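Local coordinates for protein methylenetetrahydrofolate--tRNA-(uracil-5-)-methyltransferase trmFO (Thermus thermophilus, PDB 3G5S) that uses FAD and methylenetetrahydrofolate to methylate uridine 54 of tRNA at carbon 5, forming 5-methyluridine, at residues H308-G320 with L331-Y343. Numbering follows the deposited sequence.
Sequences HRNTYLNAPRLLG and LYAAGVLAGVEGY. With FAD (flavin-adenine dinucleotide), chain B; EDO (1,2-ethanediol), chain F.
With chi1 of -171° at N310 and 165° at V336, CG of the one and CG1 of the other are anti to their own backbone N, and the two side chains approach from opposite directions until N310 OD1 lies 3.3 Å from V336 CG1. The amide's polar links to the second segment run through water: ND2 donates to a water that also lies within hydrogen-bonding distance of V336 O and V340 O, while another, 2.6 Å from N310 OD1, donates to E341 OE1 as well. L313 N donates to L337 O at 2.9 Å, the N-H...O angle of 158° showing a fairly straight bond, and L313 CD1 packs on L337 CG. Further along, L319 CD1 touches the CB atoms of A333 and A338. Strand 331-333 is the edge strand of the parallel Rossmann-type sheet, and the turn after it meets the FAD pyrophosphate, V336 N giving a 2.9 Å bond to O1P. Helix 343-361 then begins against the flavin: Y343 N bonds FAD O2, and the phenol ring lies nearly parallel to the flavin, FAD C2 sitting 3.4 Å above its centre. An alanine in place of Y343 would probably leave this flavin face without its aromatic cover and S52 O without its hydroxyl partner.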
ATOM      1  N   HIS A 308      11.133  -6.215  -1.703  1.00 15.95           N
ATOM      2  CA  HIS A 308      11.534  -6.610  -0.366  1.00 18.23           C
ATOM      3  C   HIS A 308      10.694  -7.705   0.249  1.00 16.10           C
ATOM      4  O   HIS A 308       9.620  -8.061  -0.243  1.00 15.44           O
ATOM      5  CB  HIS A 308      11.653  -5.412   0.588  1.00 23.68           C
ATOM      6  CG  HIS A 308      10.512  -4.447   0.512  1.00 27.61           C
ATOM      7  ND1 HIS A 308       9.228  -4.778   0.881  1.00 29.46           N
ATOM      8  CD2 HIS A 308      10.474  -3.148   0.133  1.00 27.83           C
ATOM      9  CE1 HIS A 308       8.443  -3.724   0.728  1.00 28.91           C
ATOM     10  NE2 HIS A 308       9.173  -2.726   0.267  1.00 28.53           N
ATOM     11  N   ARG A 309      11.232  -8.248   1.330  1.00 17.22           N
ATOM     12  CA  ARG A 309      10.523  -9.181   2.174  1.00 17.71           C
ATOM     13  C   ARG A 309       9.291  -8.484   2.743  1.00 17.19           C
ATOM     14  O   ARG A 309       9.398  -7.427   3.367  1.00 19.21           O
ATOM     15  CB  ARG A 309      11.456  -9.637   3.291  1.00 19.87           C
ATOM     16  CG  ARG A 309      10.792 -10.408   4.393  1.00 22.17           C
ATOM     17  CD  ARG A 309      10.596 -11.856   4.015  1.00 23.85           C
ATOM     18  NE  ARG A 309      10.038 -12.582   5.144  1.00 24.50           N
ATOM     19  CZ  ARG A 309       8.737 -12.690   5.383  1.00 24.22           C
ATOM     20  NH1 ARG A 309       7.863 -12.138   4.555  1.00 22.26           N
ATOM     21  NH2 ARG A 309       8.307 -13.354   6.445  1.00 25.99           N
ATOM     22  N   ASN A 310       8.126  -9.080   2.522  1.00 16.13           N
ATOM     23  CA  ASN A 310       6.861  -8.423   2.832  1.00 14.53           C
ATOM     24  C   ASN A 310       5.739  -9.436   2.719  1.00 13.04           C
ATOM     25  O   ASN A 310       5.327  -9.779   1.618  1.00 14.99           O
ATOM     26  CB  ASN A 310       6.635  -7.269   1.832  1.00 16.20           C
ATOM     27  CG  ASN A 310       5.441  -6.377   2.184  1.00 17.55           C
ATOM     28  OD1 ASN A 310       5.565  -5.417   2.948  1.00 20.28           O
ATOM     29  ND2 ASN A 310       4.287  -6.665   1.588  1.00 17.59           N
ATOM     30  N   THR A 311       5.247  -9.925   3.853  1.00 12.84           N
ATOM     31  CA  THR A 311       4.097 -10.825   3.852  1.00 11.88           C
ATOM     32  C   THR A 311       2.806 -10.044   3.695  1.00 11.39           C
ATOM     33  O   THR A 311       2.547  -9.099   4.442  1.00 12.07           O
ATOM     34  CB  THR A 311       4.043 -11.641   5.132  1.00 13.16           C
ATOM     35  OG1 THR A 311       5.184 -12.503   5.158  1.00 15.19           O
ATOM     36  CG2 THR A 311       2.796 -12.489   5.172  1.00 14.04           C
ATOM     37  N   TYR A 312       1.992 -10.443   2.725  1.00 10.66           N
ATOM     38  CA  TYR A 312       0.715  -9.787   2.506  1.00 10.64           C
ATOM     39  C   TYR A 312      -0.259 -10.694   1.767  1.00 10.79           C
ATOM     40  O   TYR A 312       0.134 -11.643   1.085  1.00 11.75           O
ATOM     41  CB  TYR A 312       0.902  -8.444   1.766  1.00 10.47           C
ATOM     42  CG  TYR A 312       1.313  -8.588   0.316  1.00 10.29           C
ATOM     43  CD1 TYR A 312       2.623  -8.899  -0.032  1.00 11.55           C
ATOM     44  CD2 TYR A 312       0.395  -8.418  -0.710  1.00 10.77           C
ATOM     45  CE1 TYR A 312       2.999  -9.038  -1.357  1.00 11.87           C
ATOM     46  CE2 TYR A 312       0.764  -8.552  -2.040  1.00 11.57           C
ATOM     47  CZ  TYR A 312       2.071  -8.865  -2.360  1.00 11.32           C
ATOM     48  OH  TYR A 312       2.462  -9.011  -3.675  1.00 12.27           O
ATOM     49  N   LEU A 313      -1.536 -10.372   1.913  1.00 10.23           N
ATOM     50  CA  LEU A 313      -2.626 -11.099   1.286  1.00 10.93           C
ATOM     51  C   LEU A 313      -3.035 -10.529  -0.063  1.00 10.68           C
ATOM     52  O   LEU A 313      -2.855  -9.336  -0.337  1.00 10.92           O
ATOM     53  CB  LEU A 313      -3.848 -11.054   2.197  1.00 12.09           C
ATOM     54  CG  LEU A 313      -3.665 -11.747   3.544  1.00 13.37           C
ATOM     55  CD1 LEU A 313      -4.806 -11.374   4.463  1.00 14.73           C
ATOM     56  CD2 LEU A 313      -3.574 -13.263   3.374  1.00 15.55           C
ATOM     57  N   ASN A 314      -3.619 -11.390  -0.888  1.00 10.84           N
ATOM     58  CA  ASN A 314      -4.232 -10.952  -2.123  1.00 10.77           C
ATOM     59  C   ASN A 314      -5.558 -10.294  -1.788  1.00 10.33           C
ATOM     60  O   ASN A 314      -6.601 -10.942  -1.726  1.00 11.19           O
ATOM     61  CB  ASN A 314      -4.428 -12.121  -3.085  1.00 11.66           C
ATOM     62  CG  ASN A 314      -4.733 -11.645  -4.480  1.00 12.33           C
ATOM     63  OD1 ASN A 314      -5.630 -10.821  -4.670  1.00 13.00           O
ATOM     64  ND2 ASN A 314      -3.972 -12.124  -5.458  1.00 13.41           N
ATOM     65  N   ALA A 315      -5.504  -8.994  -1.536  1.00 10.49           N
ATOM     66  CA  ALA A 315      -6.688  -8.267  -1.106  1.00 10.22           C
ATOM     67  C   ALA A 315      -7.846  -8.360  -2.102  1.00 10.45           C
ATOM     68  O   ALA A 315      -8.977  -8.605  -1.697  1.00 11.03           O
ATOM     69  CB  ALA A 315      -6.354  -6.819  -0.766  1.00 11.59           C
ATOM     70  N   PRO A 316      -7.584  -8.185  -3.413  1.00 10.67           N
ATOM     71  CA  PRO A 316      -8.747  -8.224  -4.306  1.00 12.17           C
ATOM     72  C   PRO A 316      -9.460  -9.575  -4.298  1.00 13.62           C
ATOM     73  O   PRO A 316     -10.676  -9.621  -4.488  1.00 17.67           O
ATOM     74  CB  PRO A 316      -8.146  -7.929  -5.686  1.00 13.84           C
ATOM     75  CG  PRO A 316      -6.893  -7.187  -5.405  1.00 14.77           C
ATOM     76  CD  PRO A 316      -6.369  -7.708  -4.099  1.00 11.40           C
ATOM     77  N   ARG A 317      -8.725 -10.657  -4.069  1.00 11.98           N
ATOM     78  CA  ARG A 317      -9.352 -11.972  -4.017  1.00 12.03           C
ATOM     79  C   ARG A 317     -10.023 -12.258  -2.678  1.00 12.37           C
ATOM     80  O   ARG A 317     -10.977 -13.023  -2.628  1.00 15.21           O
ATOM     81  CB  ARG A 317      -8.325 -13.065  -4.309  1.00 14.27           C
ATOM     82  CG  ARG A 317      -7.803 -13.080  -5.738  1.00 15.92           C
ATOM     83  CD  ARG A 317      -8.923 -13.218  -6.772  1.00 19.88           C
ATOM     84  NE  ARG A 317      -9.690 -14.453  -6.632  1.00 24.42           N
ATOM     85  CZ  ARG A 317      -9.361 -15.608  -7.197  1.00 25.35           C
ATOM     86  NH1 ARG A 317      -8.264 -15.697  -7.937  1.00 26.21           N
ATOM     87  NH2 ARG A 317     -10.125 -16.678  -7.015  1.00 26.16           N
ATOM     88  N   LEU A 318      -9.521 -11.665  -1.598  1.00 11.48           N
ATOM     89  CA  LEU A 318      -9.926 -12.066  -0.249  1.00 11.78           C
ATOM     90  C   LEU A 318     -10.748 -11.058   0.544  1.00 10.59           C
ATOM     91  O   LEU A 318     -11.504 -11.463   1.421  1.00 11.74           O
ATOM     92  CB  LEU A 318      -8.709 -12.435   0.589  1.00 12.21           C
ATOM     93  CG  LEU A 318      -7.891 -13.633   0.114  1.00 13.21           C
ATOM     94  CD1 LEU A 318      -6.743 -13.890   1.077  1.00 14.20           C
ATOM     95  CD2 LEU A 318      -8.750 -14.888  -0.065  1.00 15.32           C
ATOM     96  N   LEU A 319     -10.558  -9.762   0.281  1.00 10.41           N
ATOM     97  CA  LEU A 319     -11.107  -8.702   1.129  1.00 10.22           C
ATOM     98  C   LEU A 319     -12.103  -7.805   0.411  1.00 10.96           C
ATOM     99  O   LEU A 319     -11.944  -7.495  -0.769  1.00 12.72           O
ATOM    100  CB  LEU A 319      -9.980  -7.813   1.677  1.00 10.51           C
ATOM    101  CG  LEU A 319      -8.864  -8.501   2.464  1.00 11.38           C
ATOM    102  CD1 LEU A 319      -7.789  -7.500   2.869  1.00 12.49           C
ATOM    103  CD2 LEU A 319      -9.413  -9.212   3.693  1.00 12.09           C
ATOM    104  N   GLY A 320     -13.118  -7.363   1.145  1.00 11.07           N
ATOM    105  CA  GLY A 320     -13.962  -6.278   0.685  1.00 11.33           C
ATOM    106  C   GLY A 320     -13.347  -4.927   1.019  1.00 10.51           C
ATOM    107  O   GLY A 320     -12.351  -4.841   1.740  1.00 10.47           O
ATOM    108  N   LEU A 331     -14.018 -11.472  10.380  1.00 10.36           N
ATOM    109  CA  LEU A 331     -12.557 -11.469  10.326  1.00  9.90           C
ATOM    110  C   LEU A 331     -12.139 -10.332   9.406  1.00  9.03           C
ATOM    111  O   LEU A 331     -12.719 -10.166   8.333  1.00  9.28           O
ATOM    112  CB  LEU A 331     -12.029 -12.802   9.781  1.00 10.80           C
ATOM    113  CG  LEU A 331     -10.515 -13.002   9.815  1.00 11.52           C
ATOM    114  CD1 LEU A 331      -9.988 -13.056  11.243  1.00 11.20           C
ATOM    115  CD2 LEU A 331     -10.104 -14.251   9.043  1.00 12.36           C
ATOM    116  N   TYR A 332     -11.132  -9.570   9.828  1.00  9.22           N
ATOM    117  CA  TYR A 332     -10.665  -8.393   9.090  1.00  9.45           C
ATOM    118  C   TYR A 332      -9.152  -8.442   8.980  1.00  8.98           C
ATOM    119  O   TYR A 332      -8.482  -9.074   9.806  1.00  9.62           O
ATOM    120  CB  TYR A 332     -11.062  -7.087   9.818  1.00  9.97           C
ATOM    121  CG  TYR A 332     -12.526  -7.039  10.146  1.00  9.93           C
ATOM    122  CD1 TYR A 332     -13.011  -7.701  11.261  1.00 10.07           C
ATOM    123  CD2 TYR A 332     -13.440  -6.382   9.323  1.00 10.41           C
ATOM    124  CE1 TYR A 332     -14.339  -7.730  11.553  1.00 10.78           C
ATOM    125  CE2 TYR A 332     -14.797  -6.394   9.620  1.00 11.02           C
ATOM    126  CZ  TYR A 332     -15.238  -7.081  10.747  1.00 11.28           C
ATOM    127  OH  TYR A 332     -16.566  -7.142  11.097  1.00 12.76           O
ATOM    128  N   ALA A 333      -8.616  -7.767   7.966  1.00  9.20           N
ATOM    129  CA  ALA A 333      -7.174  -7.558   7.865  1.00  9.27           C
ATOM    130  C   ALA A 333      -6.886  -6.071   7.795  1.00  9.08           C
ATOM    131  O   ALA A 333      -7.670  -5.303   7.243  1.00 10.40           O
ATOM    132  CB  ALA A 333      -6.598  -8.257   6.642  1.00 11.22           C
ATOM    133  N   ALA A 334      -5.750  -5.672   8.347  1.00  8.68           N
ATOM    134  CA  ALA A 334      -5.320  -4.285   8.276  1.00  9.12           C
ATOM    135  C   ALA A 334      -3.809  -4.215   8.189  1.00  8.90           C
ATOM    136  O   ALA A 334      -3.104  -5.172   8.522  1.00  9.68           O
ATOM    137  CB  ALA A 334      -5.822  -3.507   9.486  1.00 10.64           C
ATOM    138  N   GLY A 335      -3.310  -3.068   7.738  1.00  9.16           N
ATOM    139  CA  GLY A 335      -1.884  -2.858   7.624  1.00  9.55           C
ATOM    140  C   GLY A 335      -1.300  -3.585   6.435  1.00  8.83           C
ATOM    141  O   GLY A 335      -1.995  -3.915   5.471  1.00  9.25           O
ATOM    142  N   VAL A 336       0.005  -3.818   6.491  1.00  9.36           N
ATOM    143  CA  VAL A 336       0.696  -4.477   5.395  1.00  9.91           C
ATOM    144  C   VAL A 336       0.064  -5.836   5.065  1.00  9.25           C
ATOM    145  O   VAL A 336      -0.007  -6.225   3.899  1.00  9.78           O
ATOM    146  CB  VAL A 336       2.188  -4.609   5.717  1.00 10.62           C
ATOM    147  CG1 VAL A 336       2.872  -5.614   4.790  1.00 13.13           C
ATOM    148  CG2 VAL A 336       2.842  -3.241   5.606  1.00 10.81           C
ATOM    149  N   LEU A 337      -0.401  -6.560   6.079  1.00  9.50           N
ATOM    150  CA  LEU A 337      -1.031  -7.845   5.806  1.00  9.56           C
ATOM    151  C   LEU A 337      -2.193  -7.716   4.804  1.00  9.27           C
ATOM    152  O   LEU A 337      -2.439  -8.620   4.000  1.00  9.73           O
ATOM    153  CB  LEU A 337      -1.507  -8.489   7.110  1.00  9.44           C
ATOM    154  CG  LEU A 337      -2.109  -9.890   6.964  1.00 10.29           C
ATOM    155  CD1 LEU A 337      -1.038 -10.900   6.540  1.00 10.98           C
ATOM    156  CD2 LEU A 337      -2.780 -10.314   8.261  1.00 10.79           C
ATOM    157  N   ALA A 338      -2.920  -6.599   4.875  1.00  9.09           N
ATOM    158  CA  ALA A 338      -4.063  -6.344   3.997  1.00  9.12           C
ATOM    159  C   ALA A 338      -3.677  -5.837   2.612  1.00  9.66           C
ATOM    160  O   ALA A 338      -4.555  -5.635   1.770  1.00 11.23           O
ATOM    161  CB  ALA A 338      -5.022  -5.355   4.650  1.00 10.58           C
ATOM    162  N   GLY A 339      -2.391  -5.595   2.371  1.00  9.80           N
ATOM    163  CA  GLY A 339      -1.966  -5.163   1.053  1.00 10.60           C
ATOM    164  C   GLY A 339      -1.640  -3.686   0.899  1.00  9.69           C
ATOM    165  O   GLY A 339      -1.510  -3.214  -0.232  1.00  9.99           O
ATOM    166  N   VAL A 340      -1.494  -2.959   2.006  1.00  9.90           N
ATOM    167  CA  VAL A 340      -1.018  -1.586   1.928  1.00 10.51           C
ATOM    168  C   VAL A 340       0.453  -1.509   2.303  1.00 10.92           C
ATOM    169  O   VAL A 340       1.060  -2.495   2.741  1.00 12.18           O
ATOM    170  CB  VAL A 340      -1.864  -0.587   2.757  1.00 11.27           C
ATOM    171  CG1 VAL A 340      -3.313  -0.634   2.327  1.00 12.44           C
ATOM    172  CG2 VAL A 340      -1.699  -0.799   4.258  1.00 11.88           C
ATOM    173  N   GLU A 341       1.019  -0.323   2.099  1.00 11.15           N
ATOM    174  CA  GLU A 341       2.400  -0.034   2.426  1.00 11.34           C
ATOM    175  C   GLU A 341       2.430   1.350   3.038  1.00 10.64           C
ATOM    176  O   GLU A 341       1.802   2.270   2.515  1.00 11.76           O
ATOM    177  CB  GLU A 341       3.254  -0.055   1.160  1.00 13.18           C
ATOM    178  CG  GLU A 341       4.617   0.600   1.285  1.00 16.79           C
ATOM    179  CD  GLU A 341       5.512  -0.044   2.320  1.00 19.56           C
ATOM    180  OE1 GLU A 341       5.183  -1.140   2.827  1.00 19.15           O
ATOM    181  OE2 GLU A 341       6.571   0.552   2.621  1.00 22.70           O
ATOM    182  N   GLY A 342       3.163   1.496   4.142  1.00 10.63           N
ATOM    183  CA  GLY A 342       3.375   2.785   4.776  1.00 10.94           C
ATOM    184  C   GLY A 342       2.818   2.828   6.189  1.00 10.84           C
ATOM    185  O   GLY A 342       1.775   2.228   6.476  1.00 10.29           O
ATOM    186  N   TYR A 343       3.503   3.544   7.079  1.00 10.86           N
ATOM    187  CA  TYR A 343       3.044   3.621   8.467  1.00 11.08           C
ATOM    188  C   TYR A 343       1.625   4.168   8.556  1.00 10.01           C
ATOM    189  O   TYR A 343       0.774   3.624   9.257  1.00 10.40           O
ATOM    190  CB  TYR A 343       3.947   4.502   9.329  1.00 11.58           C
ATOM    191  CG  TYR A 343       5.423   4.166   9.343  1.00 12.45           C
ATOM    192  CD1 TYR A 343       5.891   2.925   9.759  1.00 12.71           C
ATOM    193  CD2 TYR A 343       6.355   5.130   8.989  1.00 13.70           C
ATOM    194  CE1 TYR A 343       7.253   2.652   9.786  1.00 13.48           C
ATOM    195  CE2 TYR A 343       7.707   4.872   9.018  1.00 14.59           C
ATOM    196  CZ  TYR A 343       8.156   3.633   9.415  1.00 15.13           C
ATOM    197  OH  TYR A 343       9.509   3.380   9.447  1.00 15.82           O
TER
HETATM  198  PA  FAD B 444       3.862  -3.811  12.067  1.00 10.67           P
HETATM  199  O1A FAD B 444       5.102  -4.574  11.700  1.00 11.62           O
HETATM  200  O2A FAD B 444       4.004  -2.379  12.480  1.00 11.15           O
HETATM  201  O5B FAD B 444       3.057  -4.559  13.226  1.00 10.59           O
HETATM  202  C5B FAD B 444       2.830  -5.954  13.189  1.00 11.11           C
HETATM  203  C4B FAD B 444       2.895  -6.459  14.617  1.00 11.06           C
HETATM  204  O4B FAD B 444       2.462  -7.808  14.656  1.00 11.27           O
HETATM  205  C3B FAD B 444       4.322  -6.446  15.161  1.00 11.74           C
HETATM  206  O3B FAD B 444       4.379  -5.774  16.405  1.00 12.32           O
HETATM  207  C2B FAD B 444       4.685  -7.925  15.298  1.00 12.17           C
HETATM  208  O2B FAD B 444       5.562  -8.222  16.364  1.00 13.18           O
HETATM  209  C1B FAD B 444       3.323  -8.556  15.518  1.00 11.61           C
HETATM  210  N9A FAD B 444       3.145  -9.963  15.127  1.00 12.28           N
HETATM  211  C8A FAD B 444       3.506 -10.560  13.950  1.00 12.36           C
HETATM  212  N7A FAD B 444       3.064 -11.834  13.960  1.00 12.35           N
HETATM  213  C5A FAD B 444       2.413 -12.045  15.135  1.00 12.13           C
HETATM  214  C6A FAD B 444       1.766 -13.144  15.683  1.00 12.86           C
HETATM  215  N6A FAD B 444       1.517 -14.254  14.977  1.00 13.38           N
HETATM  216  N1A FAD B 444       1.193 -13.015  16.919  1.00 13.18           N
HETATM  217  C2A FAD B 444       1.269 -11.839  17.628  1.00 13.01           C
HETATM  218  N3A FAD B 444       1.906 -10.742  17.096  1.00 12.54           N
HETATM  219  C4A FAD B 444       2.464 -10.872  15.874  1.00 11.85           C
HETATM  220  N1  FAD B 444       6.974   2.132   6.161  1.00 15.04           N
HETATM  221  C2  FAD B 444       7.088   3.482   5.947  1.00 16.21           C
HETATM  222  O2  FAD B 444       6.086   4.174   5.778  1.00 16.23           O
HETATM  223  N3  FAD B 444       8.341   4.063   5.924  1.00 18.11           N
HETATM  224  C4  FAD B 444       9.500   3.329   6.118  1.00 18.79           C
HETATM  225  O4  FAD B 444      10.606   3.881   6.097  1.00 21.94           O
HETATM  226  C4X FAD B 444       9.370   1.958   6.337  1.00 17.33           C
HETATM  227  N5  FAD B 444      10.483   1.171   6.528  1.00 19.08           N
HETATM  228  C5X FAD B 444      10.335  -0.183   6.753  1.00 17.96           C
HETATM  229  C6  FAD B 444      11.468  -0.964   6.956  1.00 18.31           C
HETATM  230  C7  FAD B 444      11.350  -2.330   7.173  1.00 18.98           C
HETATM  231  C7M FAD B 444      12.578  -3.170   7.391  1.00 20.72           C
HETATM  232  C8  FAD B 444      10.087  -2.912   7.196  1.00 19.27           C
HETATM  233  C8M FAD B 444       9.945  -4.388   7.434  1.00 21.41           C
HETATM  234  C9  FAD B 444       8.951  -2.132   6.996  1.00 17.50           C
HETATM  235  C9A FAD B 444       9.066  -0.762   6.772  1.00 16.22           C
HETATM  236  N10 FAD B 444       7.936   0.016   6.554  1.00 14.49           N
HETATM  237  C10 FAD B 444       8.105   1.373   6.353  1.00 15.38           C
HETATM  238  C1' FAD B 444       6.711  -0.620   5.936  1.00 13.26           C
HETATM  239  C2' FAD B 444       5.444  -0.522   6.803  1.00 12.03           C
HETATM  240  O2' FAD B 444       4.766   0.711   6.632  1.00 11.65           O
HETATM  241  C3' FAD B 444       5.730  -0.792   8.280  1.00 11.23           C
HETATM  242  O3' FAD B 444       6.172  -2.132   8.369  1.00 12.20           O
HETATM  243  C4' FAD B 444       4.512  -0.598   9.180  1.00 11.28           C
HETATM  244  O4' FAD B 444       4.953  -0.654  10.521  1.00 11.90           O
HETATM  245  C5' FAD B 444       3.422  -1.628   8.907  1.00 10.60           C
HETATM  246  O5' FAD B 444       2.453  -1.577   9.932  1.00 10.09           O
HETATM  247  P   FAD B 444       1.699  -2.920  10.364  1.00  9.68           P
HETATM  248  O1P FAD B 444       1.046  -3.565   9.184  1.00  9.56           O
HETATM  249  O2P FAD B 444       0.831  -2.569  11.527  1.00 10.20           O
HETATM  250  O3P FAD B 444       2.881  -3.916  10.802  1.00  9.96           O
HETATM  251  C1  EDO F 448      -0.461 -11.685  -3.681  1.00 16.44           C
HETATM  252  O1  EDO F 448      -0.157 -11.477  -5.063  1.00 18.38           O
HETATM  253  C2  EDO F 448      -0.572 -13.184  -3.441  1.00 15.85           C
HETATM  254  O2  EDO F 448      -1.651 -13.689  -4.232  1.00 14.66           O
HETATM  255  O   HOH W   1       1.573  -5.132   1.844  1.00 15.08           O
HETATM  256  O   HOH W   2       3.919  -3.258   1.657  1.00 15.94           O
HETATM  257  O   HOH W   3       6.531  -3.340   4.155  1.00 24.57           O